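Local coordinates for protein cytochrome C (Marichromatium purpuratum 984, PDB 5LO9) that probably oxidises thiosulfate to tetrathionate, and may also run the reverse reaction, passing electrons along a series of covalently bound c-type hemes, at residues Ala22-Ala27 with Glu33-Ala38; Gly58-Pro63 with Tyr144-Ala149; Gln152-Gly155 with Gly161-Met164. One frame throughout, in Å; residues are numbered along the deposited sequence.

Contact 1: residues Ala22-Ala27 with Glu33-Ala38; sequences AGCHRA and EALGAA. With HEC (heme c), chain C; EDO (1,2-ethanediol), chain U.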
loop_
_atom_site.group_PDB
_atom_site.type_symbol
_atom_site.label_atom_id
_atom_site.label_comp_id
_atom_site.label_asym_id
_atom_site.label_seq_id
_atom_site.Cartn_x
_atom_site.Cartn_y
_atom_site.Cartn_z
ATOM N N ALA A 22 -7.145 58.864 -14.192
ATOM C CA ALA A 22 -8.295 58.467 -13.412
ATOM C C ALA A 22 -9.599 58.763 -14.131
ATOM O O ALA A 22 -10.657 58.344 -13.658
ATOM C CB ALA A 22 -8.247 59.142 -12.058
ATOM N N GLY A 23 -9.568 59.457 -15.266
ATOM C CA GLY A 23 -10.807 59.641 -15.995
ATOM C C GLY A 23 -11.433 58.328 -16.432
ATOM O O GLY A 23 -12.661 58.206 -16.475
ATOM N N CYS A 24 -10.609 57.311 -16.697
ATOM C CA CYS A 24 -11.108 55.999 -17.103
ATOM C C CYS A 24 -10.762 54.878 -16.126
ATOM O O CYS A 24 -11.535 53.930 -15.987
ATOM C CB CYS A 24 -10.558 55.651 -18.495
ATOM S SG CYS A 24 -10.821 56.918 -19.721
ATOM N N HIS A 25 -9.595 54.919 -15.492
ATOM C CA HIS A 25 -9.192 53.883 -14.554
ATOM C C HIS A 25 -9.682 54.154 -13.142
ATOM O O HIS A 25 -9.428 53.339 -12.244
ATOM C CB HIS A 25 -7.666 53.753 -14.548
ATOM C CG HIS A 25 -7.108 53.310 -15.858
ATOM N ND1 HIS A 25 -7.151 51.996 -16.274
ATOM C CD2 HIS A 25 -6.517 54.005 -16.860
ATOM C CE1 HIS A 25 -6.610 51.902 -17.476
ATOM N NE2 HIS A 25 -6.218 53.107 -17.854
ATOM N N ARG A 26 -10.307 55.314 -12.929
ATOM C CA ARG A 26 -10.877 55.757 -11.656
ATOM C C ARG A 26 -9.815 56.094 -10.620
ATOM O O ARG A 26 -8.624 55.799 -10.801
ATOM C CB ARG A 26 -11.909 54.759 -11.149
ATOM C CG ARG A 26 -13.168 54.936 -11.978
ATOM C CD ARG A 26 -14.079 53.753 -11.980
ATOM N NE ARG A 26 -15.214 53.900 -11.065
ATOM C CZ ARG A 26 -16.216 53.020 -10.984
ATOM N NH1 ARG A 26 -16.200 51.933 -11.754
ATOM N NH2 ARG A 26 -17.222 53.199 -10.127
ATOM N N ALA A 27 -10.265 56.787 -9.565
ATOM C CA ALA A 27 -9.362 57.411 -8.598
ATOM C C ALA A 27 -8.600 56.374 -7.793
ATOM O O ALA A 27 -7.446 56.603 -7.413
ATOM C CB ALA A 27 -10.145 58.325 -7.674
ATOM N N GLU A 33 -15.636 48.739 -15.535
ATOM C CA GLU A 33 -16.265 47.694 -16.328
ATOM C C GLU A 33 -16.771 48.224 -17.658
ATOM O O GLU A 33 -16.535 47.611 -18.703
ATOM C CB GLU A 33 -17.414 47.084 -15.549
ATOM C CG GLU A 33 -17.007 45.998 -14.628
ATOM C CD GLU A 33 -16.501 44.775 -15.359
ATOM O OE1 GLU A 33 -16.778 44.616 -16.594
ATOM O OE2 GLU A 33 -15.828 43.983 -14.662
ATOM N N ALA A 34 -17.509 49.342 -17.638
ATOM C CA ALA A 34 -18.152 49.843 -18.864
ATOM C C ALA A 34 -17.149 50.190 -19.965
ATOM O O ALA A 34 -17.408 49.926 -21.145
ATOM C CB ALA A 34 -19.002 51.062 -18.549
ATOM N N LEU A 35 -16.032 50.841 -19.603
ATOM C CA LEU A 35 -14.981 51.192 -20.554
ATOM C C LEU A 35 -14.038 50.031 -20.834
ATOM O O LEU A 35 -13.266 50.094 -21.799
ATOM C CB LEU A 35 -14.149 52.352 -20.014
ATOM C CG LEU A 35 -14.927 53.614 -19.628
ATOM C CD1 LEU A 35 -14.157 54.475 -18.661
ATOM C CD2 LEU A 35 -15.206 54.410 -20.884
ATOM N N GLY A 36 -14.038 48.997 -19.994
ATOM C CA GLY A 36 -13.013 47.989 -20.142
ATOM C C GLY A 36 -11.646 48.521 -19.784
ATOM O O GLY A 36 -10.633 48.051 -20.323
ATOM N N ALA A 37 -11.596 49.496 -18.879
ATOM C CA ALA A 37 -10.340 50.059 -18.423
ATOM C C ALA A 37 -9.775 49.184 -17.315
ATOM O O ALA A 37 -10.486 48.828 -16.367
ATOM C CB ALA A 37 -10.569 51.474 -17.911
ATOM N N ALA A 38 -8.493 48.856 -17.436
ATOM C CA ALA A 38 -7.869 47.887 -16.562
ATOM C C ALA A 38 -7.745 48.430 -15.155
ATOM O O ALA A 38 -7.823 49.639 -14.908
ATOM C CB ALA A 38 -6.471 47.514 -17.059
HETATM FE FE HEC C . -5.325 53.401 -19.746
HETATM C CHA HEC C . -5.214 49.982 -20.442
HETATM C CHB HEC C . -2.128 53.206 -18.254
HETATM C CHC HEC C . -5.279 56.892 -19.375
HETATM C CHD HEC C . -8.614 53.575 -21.001
HETATM N NA HEC C . -3.919 51.885 -19.398
HETATM C C1A HEC C . -4.066 50.589 -19.747
HETATM C C2A HEC C . -2.890 49.745 -19.383
HETATM C C3A HEC C . -1.993 50.712 -18.752
HETATM C C4A HEC C . -2.728 51.995 -18.803
HETATM C CMA HEC C . -0.650 50.406 -18.192
HETATM C CAA HEC C . -2.640 48.263 -19.585
HETATM C CBA HEC C . -3.089 47.581 -18.306
HETATM C CGA HEC C . -2.665 46.137 -18.132
HETATM O O1A HEC C . -3.216 45.489 -17.210
HETATM O O2A HEC C . -1.800 45.619 -18.869
HETATM N NB HEC C . -3.973 54.774 -18.952
HETATM C C1B HEC C . -2.785 54.498 -18.404
HETATM C C2B HEC C . -2.077 55.698 -17.942
HETATM C C3B HEC C . -2.994 56.793 -18.270
HETATM C C4B HEC C . -4.133 56.109 -18.902
HETATM C CMB HEC C . -0.753 55.741 -17.269
HETATM C CAB HEC C . -2.787 58.257 -18.052
HETATM C CBB HEC C . -1.519 58.670 -18.785
HETATM N NC HEC C . -6.694 54.931 -20.112
HETATM C C1C HEC C . -6.486 56.240 -19.921
HETATM C C2C HEC C . -7.664 57.056 -20.274
HETATM C C3C HEC C . -8.649 56.084 -20.733
HETATM C C4C HEC C . -7.938 54.801 -20.580
HETATM C CMC HEC C . -7.785 58.533 -20.159
HETATM C CAC HEC C . -10.049 56.286 -21.234
HETATM C CBC HEC C . -10.095 57.301 -22.328
HETATM N ND HEC C . -6.662 52.038 -20.577
HETATM C C1D HEC C . -7.898 52.304 -21.011
HETATM C C2D HEC C . -8.590 51.121 -21.538
HETATM C C3D HEC C . -7.616 50.053 -21.382
HETATM C C4D HEC C . -6.437 50.736 -20.786
HETATM C CMD HEC C . -9.965 51.037 -22.113
HETATM C CAD HEC C . -7.799 48.635 -21.836
HETATM C CBD HEC C . -6.989 48.567 -23.132
HETATM C CGD HEC C . -7.068 47.215 -23.775
HETATM O O1D HEC C . -6.099 46.796 -24.474
HETATM O O2D HEC C . -8.128 46.594 -23.591
HETATM C C1 EDO U . -18.284 49.736 -12.624
HETATM O O1 EDO U . -16.869 49.471 -12.577
HETATM C C2 EDO U . -18.611 50.461 -13.936
HETATM O O2 EDO U . -19.940 50.100 -14.315
#
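His25 and Ala38 are joined by the single hydrogen bond between the segments. The imidazole ND1, carried toward the iron and Ala38 by a chi1 of -64° that sets CG beside the backbone N, gives its proton to the carbonyl O of Ala38 at 2.8 Å, nearly straight at 165°. The oxygen sits at the ring edge, close to the imidazole plane, so the bond fixes the rotation of the ring about its CB-CG axis while NE2 of His25 holds the heme iron at 2.1 Å. It would probably make the imidazole a stronger donor to the metal. Beside this bond the packing is close: the methyl of Ala37 lies against the backbone and CB of Cys24, and CD1 of Leu35 reaches CA of Cys24 at 3.7 Å. Leu35 borders solvent, and beyond it the segments part. There Arg26 and the backbone N of Glu33 meet only through a bound 1,2-ethanediol, with a weak bond from NH1 of Arg26, which also pairs with Asp32. Cys24 SG is bonded covalently to CAC of the heme, and Met65 is the other axial ligand. Cys21, Cys24 and His25 thus form the CXXCH heme-attachment motif of a class I cytochrome c domain.

Contact 2: residues Gly58-Pro63 with Tyr144-Ala149; sequences GQRSHP and YSYLLA. With HEC (heme c), chain C.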
loop_
_atom_site.group_PDB
_atom_site.type_symbol
_atom_site.label_atom_id
_atom_site.label_comp_id
_atom_site.label_asym_id
_atom_site.label_seq_id
_atom_site.Cartn_x
_atom_site.Cartn_y
_atom_site.Cartn_z
ATOM N N GLY A 58 3.084 48.740 -31.018
ATOM C CA GLY A 58 2.130 48.039 -31.839
ATOM C C GLY A 58 1.879 46.606 -31.468
ATOM O O GLY A 58 1.161 45.921 -32.194
ATOM N N GLN A 59 2.441 46.124 -30.372
ATOM C CA GLN A 59 2.066 44.807 -29.870
ATOM C C GLN A 59 0.697 44.813 -29.192
ATOM O O GLN A 59 0.138 43.739 -28.935
ATOM C CB GLN A 59 3.115 44.353 -28.909
ATOM C CG GLN A 59 4.462 44.383 -29.510
ATOM C CD GLN A 59 5.495 44.054 -28.481
ATOM O OE1 GLN A 59 5.390 44.471 -27.320
ATOM N NE2 GLN A 59 6.481 43.300 -28.878
ATOM N N ARG A 60 0.179 45.993 -28.855
ATOM C CA ARG A 60 -1.157 46.155 -28.319
ATOM C C ARG A 60 -1.805 47.347 -28.990
ATOM O O ARG A 60 -1.143 48.358 -29.262
ATOM C CB ARG A 60 -1.136 46.409 -26.820
ATOM C CG ARG A 60 -0.890 45.213 -25.987
ATOM C CD ARG A 60 -0.944 45.638 -24.539
ATOM N NE ARG A 60 -2.300 45.743 -24.043
ATOM C CZ ARG A 60 -2.597 45.830 -22.753
ATOM N NH1 ARG A 60 -1.615 45.804 -21.852
ATOM N NH2 ARG A 60 -3.865 45.928 -22.363
ATOM N N SER A 61 -3.101 47.231 -29.254
ATOM C CA SER A 61 -3.842 48.301 -29.906
ATOM C C SER A 61 -5.223 48.394 -29.291
ATOM O O SER A 61 -5.907 47.383 -29.114
ATOM C CB SER A 61 -3.937 48.058 -31.415
ATOM O OG SER A 61 -2.638 47.743 -31.938
ATOM N N HIS A 62 -5.614 49.609 -28.947
ATOM C CA HIS A 62 -6.924 49.824 -28.440
ATOM C C HIS A 62 -7.246 51.244 -28.874
ATOM O O HIS A 62 -6.441 52.153 -28.638
ATOM C CB HIS A 62 -7.064 49.693 -26.932
ATOM C CG HIS A 62 -8.486 49.573 -26.466
ATOM N ND1 HIS A 62 -9.298 50.666 -26.258
ATOM C CD2 HIS A 62 -9.235 48.489 -26.159
ATOM C CE1 HIS A 62 -10.485 50.264 -25.843
ATOM N NE2 HIS A 62 -10.476 48.945 -25.781
ATOM N N PRO A 63 -8.372 51.463 -29.522
ATOM C CA PRO A 63 -8.670 52.817 -29.979
ATOM C C PRO A 63 -8.764 53.830 -28.857
ATOM O O PRO A 63 -8.504 55.014 -29.100
ATOM C CB PRO A 63 -10.025 52.650 -30.672
ATOM C CG PRO A 63 -10.617 51.422 -30.071
ATOM C CD PRO A 63 -9.465 50.521 -29.793
ATOM N N TYR A 144 -14.046 42.284 -15.602
ATOM C CA TYR A 144 -14.450 41.225 -16.512
ATOM C C TYR A 144 -14.235 41.635 -17.952
ATOM O O TYR A 144 -13.615 40.903 -18.732
ATOM C CB TYR A 144 -15.919 40.884 -16.286
ATOM C CG TYR A 144 -16.567 39.965 -17.333
ATOM C CD1 TYR A 144 -16.520 38.553 -17.211
ATOM C CD2 TYR A 144 -17.280 40.507 -18.404
ATOM C CE1 TYR A 144 -17.146 37.724 -18.146
ATOM C CE2 TYR A 144 -17.901 39.697 -19.328
ATOM C CZ TYR A 144 -17.834 38.311 -19.207
ATOM O OH TYR A 144 -18.462 37.550 -20.167
ATOM N N SER A 145 -14.719 42.825 -18.316
ATOM C CA SER A 145 -14.614 43.268 -19.702
ATOM C C SER A 145 -13.163 43.313 -20.159
ATOM O O SER A 145 -12.873 43.015 -21.326
ATOM C CB SER A 145 -15.275 44.623 -19.867
ATOM O OG SER A 145 -14.789 45.549 -18.899
ATOM N N TYR A 146 -12.240 43.700 -19.260
ATOM C CA TYR A 146 -10.831 43.837 -19.630
ATOM C C TYR A 146 -10.174 42.480 -19.838
ATOM O O TYR A 146 -9.478 42.253 -20.841
ATOM C CB TYR A 146 -10.080 44.610 -18.565
ATOM C CG TYR A 146 -8.615 44.695 -18.883
ATOM C CD1 TYR A 146 -8.164 45.416 -19.969
ATOM C CD2 TYR A 146 -7.684 44.038 -18.111
ATOM C CE1 TYR A 146 -6.798 45.488 -20.280
ATOM C CE2 TYR A 146 -6.316 44.094 -18.410
ATOM C CZ TYR A 146 -5.892 44.813 -19.504
ATOM O OH TYR A 146 -4.560 44.871 -19.799
ATOM N N LEU A 147 -10.370 41.570 -18.878
ATOM C CA LEU A 147 -9.845 40.211 -19.007
ATOM C C LEU A 147 -10.366 39.533 -20.272
ATOM O O LEU A 147 -9.595 38.897 -21.010
ATOM C CB LEU A 147 -10.207 39.395 -17.766
ATOM C CG LEU A 147 -9.483 39.794 -16.485
ATOM C CD1 LEU A 147 -10.186 39.223 -15.323
ATOM C CD2 LEU A 147 -8.084 39.279 -16.535
ATOM N N LEU A 148 -11.666 39.658 -20.548
ATOM C CA LEU A 148 -12.214 38.981 -21.714
ATOM C C LEU A 148 -11.663 39.590 -23.005
ATOM O O LEU A 148 -11.401 38.876 -23.984
ATOM C CB LEU A 148 -13.739 39.052 -21.699
ATOM C CG LEU A 148 -14.460 38.380 -22.892
ATOM C CD1 LEU A 148 -14.043 36.901 -23.077
ATOM C CD2 LEU A 148 -15.955 38.489 -22.763
ATOM N N ALA A 149 -11.471 40.910 -23.030
ATOM C CA ALA A 149 -10.900 41.531 -24.220
ATOM C C ALA A 149 -9.494 40.994 -24.497
ATOM O O ALA A 149 -9.167 40.644 -25.637
ATOM C CB ALA A 149 -10.878 43.051 -24.053
HETATM FE FE HEC C . -5.325 53.401 -19.746
HETATM C CHA HEC C . -5.214 49.982 -20.442
HETATM C CHB HEC C . -2.128 53.206 -18.254
HETATM C CHC HEC C . -5.279 56.892 -19.375
HETATM C CHD HEC C . -8.614 53.575 -21.001
HETATM N NA HEC C . -3.919 51.885 -19.398
HETATM C C1A HEC C . -4.066 50.589 -19.747
HETATM C C2A HEC C . -2.890 49.745 -19.383
HETATM C C3A HEC C . -1.993 50.712 -18.752
HETATM C C4A HEC C . -2.728 51.995 -18.803
HETATM C CMA HEC C . -0.650 50.406 -18.192
HETATM C CAA HEC C . -2.640 48.263 -19.585
HETATM C CBA HEC C . -3.089 47.581 -18.306
HETATM C CGA HEC C . -2.665 46.137 -18.132
HETATM O O1A HEC C . -3.216 45.489 -17.210
HETATM O O2A HEC C . -1.800 45.619 -18.869
HETATM N NB HEC C . -3.973 54.774 -18.952
HETATM C C1B HEC C . -2.785 54.498 -18.404
HETATM C C2B HEC C . -2.077 55.698 -17.942
HETATM C C3B HEC C . -2.994 56.793 -18.270
HETATM C C4B HEC C . -4.133 56.109 -18.902
HETATM C CMB HEC C . -0.753 55.741 -17.269
HETATM C CAB HEC C . -2.787 58.257 -18.052
HETATM C CBB HEC C . -1.519 58.670 -18.785
HETATM N NC HEC C . -6.694 54.931 -20.112
HETATM C C1C HEC C . -6.486 56.240 -19.921
HETATM C C2C HEC C . -7.664 57.056 -20.274
HETATM C C3C HEC C . -8.649 56.084 -20.733
HETATM C C4C HEC C . -7.938 54.801 -20.580
HETATM C CMC HEC C . -7.785 58.533 -20.159
HETATM C CAC HEC C . -10.049 56.286 -21.234
HETATM C CBC HEC C . -10.095 57.301 -22.328
HETATM N ND HEC C . -6.662 52.038 -20.577
HETATM C C1D HEC C . -7.898 52.304 -21.011
HETATM C C2D HEC C . -8.590 51.121 -21.538
HETATM C C3D HEC C . -7.616 50.053 -21.382
HETATM C C4D HEC C . -6.437 50.736 -20.786
HETATM C CMD HEC C . -9.965 51.037 -22.113
HETATM C CAD HEC C . -7.799 48.635 -21.836
HETATM C CBD HEC C . -6.989 48.567 -23.132
HETATM C CGD HEC C . -7.068 47.215 -23.775
HETATM O O1D HEC C . -6.099 46.796 -24.474
HETATM O O2D HEC C . -8.128 46.594 -23.591
#
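Arg60 and Tyr146 meet at their polar ends, the two side chains crossing at about a right angle. From CB, which heads toward helix 144-156, the aliphatic part of Arg60 runs out extended, in a side chain that packs on Arg54 and Phe55 of helix 45-57. A bend at CD (chi3 81°) then turns the guanidinium toward the heme propionates. NE stays 4.0 Å from heme O1D, whereas NH1 donates to O2A of the same heme at 3.0 Å and also bonds Gln51. NH2 reaches O1D on the second propionate at 3.2 Å, so one guanidinium grips both acid arms of the heme. This grip sits at the junction of two cytochrome c domains, since Tyr146 comes from the second. NH2 also donates to Tyr146 OH, near the ring plane, at 2.9 Å and 142°, although the position of that hydroxyl is less certain. The hydroxyl itself bonds a propionate of the next heme; a phenylalanine here would probably leave that propionate without its hydroxyl partner and take one acceptor from Arg60 NH2. Nearby, the His62 ring lays one face over heme CBD, with CD2 3.4 Å from O2D.

Contact 3: residues Gln152-Gly155 with Gly161-Met164; sequences QAWG and GEPM. With HEC (heme c), chain D; PGO (S-1,2-propanediol), chain P.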
loop_
_atom_site.group_PDB
_atom_site.type_symbol
_atom_site.label_atom_id
_atom_site.label_comp_id
_atom_site.label_asym_id
_atom_site.label_seq_id
_atom_site.Cartn_x
_atom_site.Cartn_y
_atom_site.Cartn_z
ATOM N N GLN A 152 -9.712 37.504 -25.916
ATOM C CA GLN A 152 -10.162 37.591 -27.300
ATOM C C GLN A 152 -9.050 38.125 -28.198
ATOM O O GLN A 152 -8.876 37.658 -29.331
ATOM C CB GLN A 152 -11.392 38.469 -27.366
ATOM C CG GLN A 152 -12.632 37.758 -26.899
ATOM C CD GLN A 152 -13.808 38.693 -26.691
ATOM O OE1 GLN A 152 -13.660 39.890 -26.373
ATOM N NE2 GLN A 152 -14.987 38.142 -26.828
ATOM N N ALA A 153 -8.260 39.078 -27.692
ATOM C CA ALA A 153 -7.185 39.647 -28.494
ATOM C C ALA A 153 -6.122 38.609 -28.812
ATOM O O ALA A 153 -5.748 38.429 -29.968
ATOM C CB ALA A 153 -6.564 40.834 -27.766
ATOM N N TRP A 154 -5.633 37.901 -27.803
ATOM C CA TRP A 154 -4.568 36.946 -28.060
ATOM C C TRP A 154 -5.062 35.823 -28.955
ATOM O O TRP A 154 -4.302 35.299 -29.784
ATOM C CB TRP A 154 -4.029 36.380 -26.751
ATOM C CG TRP A 154 -2.844 37.070 -26.181
ATOM C CD1 TRP A 154 -1.633 37.234 -26.773
ATOM C CD2 TRP A 154 -2.740 37.660 -24.894
ATOM N NE1 TRP A 154 -0.770 37.896 -25.932
ATOM C CE2 TRP A 154 -1.434 38.176 -24.770
ATOM C CE3 TRP A 154 -3.618 37.798 -23.830
ATOM C CZ2 TRP A 154 -0.989 38.815 -23.624
ATOM C CZ3 TRP A 154 -3.175 38.445 -22.689
ATOM C CH2 TRP A 154 -1.874 38.943 -22.597
ATOM N N GLY A 155 -6.330 35.434 -28.797
ATOM C CA GLY A 155 -6.861 34.318 -29.565
ATOM C C GLY A 155 -7.028 34.625 -31.030
ATOM O O GLY A 155 -7.206 33.703 -31.834
ATOM N N GLY A 161 3.620 39.732 -28.546
ATOM C CA GLY A 161 4.873 40.282 -28.064
ATOM C C GLY A 161 5.356 39.773 -26.720
ATOM O O GLY A 161 6.522 40.009 -26.371
ATOM N N GLU A 162 4.535 39.028 -25.990
ATOM C CA GLU A 162 4.925 38.576 -24.681
ATOM C C GLU A 162 5.964 37.452 -24.791
ATOM O O GLU A 162 6.077 36.799 -25.825
ATOM C CB GLU A 162 3.690 38.114 -23.911
ATOM C CG GLU A 162 3.120 36.700 -24.267
ATOM C CD GLU A 162 2.315 36.615 -25.526
ATOM O OE1 GLU A 162 2.043 37.648 -26.163
ATOM O OE2 GLU A 162 1.916 35.477 -25.855
ATOM N N PRO A 163 6.744 37.227 -23.737
ATOM C CA PRO A 163 7.801 36.212 -23.795
ATOM C C PRO A 163 7.281 34.849 -24.217
ATOM O O PRO A 163 6.218 34.414 -23.789
ATOM C CB PRO A 163 8.318 36.167 -22.353
ATOM C CG PRO A 163 7.963 37.508 -21.770
ATOM C CD PRO A 163 6.697 37.914 -22.431
ATOM N N MET A 164 8.051 34.176 -25.062
ATOM C CA MET A 164 7.834 32.779 -25.457
ATOM C C MET A 164 6.442 32.535 -26.006
ATOM O O MET A 164 6.001 31.379 -26.077
ATOM C CB MET A 164 8.108 31.821 -24.298
ATOM C CG MET A 164 9.443 32.047 -23.614
ATOM S SD MET A 164 9.785 30.937 -22.197
ATOM C CE MET A 164 10.482 29.477 -23.017
HETATM FE FE HEC D . -1.626 34.534 -18.610
HETATM C CHA HEC D . -0.908 37.911 -19.090
HETATM C CHB HEC D . -5.051 35.272 -18.632
HETATM C CHC HEC D . -2.362 31.181 -17.985
HETATM C CHD HEC D . 1.760 33.763 -18.879
HETATM N NA HEC D . -2.754 36.279 -18.813
HETATM C C1A HEC D . -2.289 37.508 -18.990
HETATM C C2A HEC D . -3.341 38.532 -19.122
HETATM C C3A HEC D . -4.576 37.751 -19.006
HETATM C C4A HEC D . -4.090 36.358 -18.813
HETATM C CMA HEC D . -5.980 38.285 -19.067
HETATM C CAA HEC D . -3.227 40.022 -19.329
HETATM C CBA HEC D . -3.207 40.716 -17.976
HETATM C CGA HEC D . -3.171 42.218 -18.139
HETATM O O1A HEC D . -2.942 42.922 -17.133
HETATM O O2A HEC D . -3.376 42.700 -19.278
HETATM N NB HEC D . -3.381 33.434 -18.353
HETATM C C1B HEC D . -4.633 33.895 -18.389
HETATM C C2B HEC D . -5.649 32.834 -18.162
HETATM C C3B HEC D . -4.841 31.623 -17.989
HETATM C C4B HEC D . -3.463 32.120 -18.130
HETATM C CMB HEC D . -7.144 32.996 -18.142
HETATM C CAB HEC D . -5.267 30.210 -17.707
HETATM C CBB HEC D . -6.227 29.745 -18.765
HETATM N NC HEC D . -0.508 32.788 -18.448
HETATM C C1C HEC D . -0.969 31.573 -18.176
HETATM C C2C HEC D . 0.089 30.546 -18.106
HETATM C C3C HEC D . 1.323 31.292 -18.389
HETATM C C4C HEC D . 0.814 32.674 -18.587
HETATM C CMC HEC D . -0.122 29.089 -17.832
HETATM C CAC HEC D . 2.770 30.854 -18.413
HETATM C CBC HEC D . 3.115 29.542 -19.060
HETATM N ND HEC D . 0.109 35.630 -18.924
HETATM C C1D HEC D . 1.339 35.154 -19.024
HETATM C C2D HEC D . 2.348 36.204 -19.261
HETATM C C3D HEC D . 1.591 37.433 -19.319
HETATM C C4D HEC D . 0.199 36.952 -19.093
HETATM C CMD HEC D . 3.806 36.042 -19.429
HETATM C CAD HEC D . 2.128 38.824 -19.549
HETATM C CBD HEC D . 2.042 39.221 -21.029
HETATM C CGD HEC D . 2.826 40.484 -21.322
HETATM O O1D HEC D . 2.271 41.299 -22.084
HETATM O O2D HEC D . 3.959 40.674 -20.800
HETATM C C1 PGO P . -9.795 29.698 -30.202
HETATM C C2 PGO P . -9.103 29.674 -31.574
HETATM C C3 PGO P . -8.823 28.224 -32.036
HETATM O O1 PGO P . -9.693 30.998 -29.586
HETATM O O2 PGO P . -7.914 30.504 -31.520
#
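Two side chains, Trp154 and Glu162, make this contact alone, across a gap whose nearest CA atoms, those of Trp154 and Gly161, are 10.0 Å apart. The indole NE1 of Trp154 donates to OE1 of Glu162 at 2.8 Å, a weak bond, with an N-H...O angle of 149°. The carboxylate meets the indole at its edge, near the ring plane, yet is itself turned almost perpendicular to it, the two planes standing 81° apart. Glu162 achieves this by a folded chain: CG lies between the backbone N and the carbonyl carbon (chi1 78°), and a bend at the next bond swings the acid toward the indole. CB of Glu162 lies against a heme propionate, 3.5 Å from CBD. Its other oxygen, OE2, has the stronger partner in the backbone N of Gly168 and a weak one in that of Met167, in the first turn of helix 166-171, where backbone N-H groups would probably favour a charged carboxylate. The indole meanwhile sets the edge of its six-membered ring down on the heme, CZ3 being 3.6 Å from C2A, and it also packs on Met167, whose sulfur is an axial ligand of the iron. Glu162 thus ties the tryptophan to the ligand-bearing helix, a second-shell link in the methionine-side wall of a His/Met heme pocket of the cytochrome c fold.

How the contacts relate
The three contacts follow two neighbouring hemes. Contacts 1 and 2 both touch the first heme, contact 1 on the iron-binding histidine and contact 2 at the propionates; their centres are about 13 Å apart and they meet directly, with Glu33 OE2 2.6 Å from Tyr144 N in a probable hydrogen bond. Contact 2 lies between the hemes, Tyr146 belonging to both pockets, and contact 3 lines the second. Contacts 2 and 3 share helix 144-156, about 11 Å apart between centres, whereas contacts 1 and 3 stay about 10 Å apart at their nearest atoms. Thiosulfate binds elsewhere, in the pocket that includes Arg326 and Cys330; these contacts instead line two hemes that probably relay electrons.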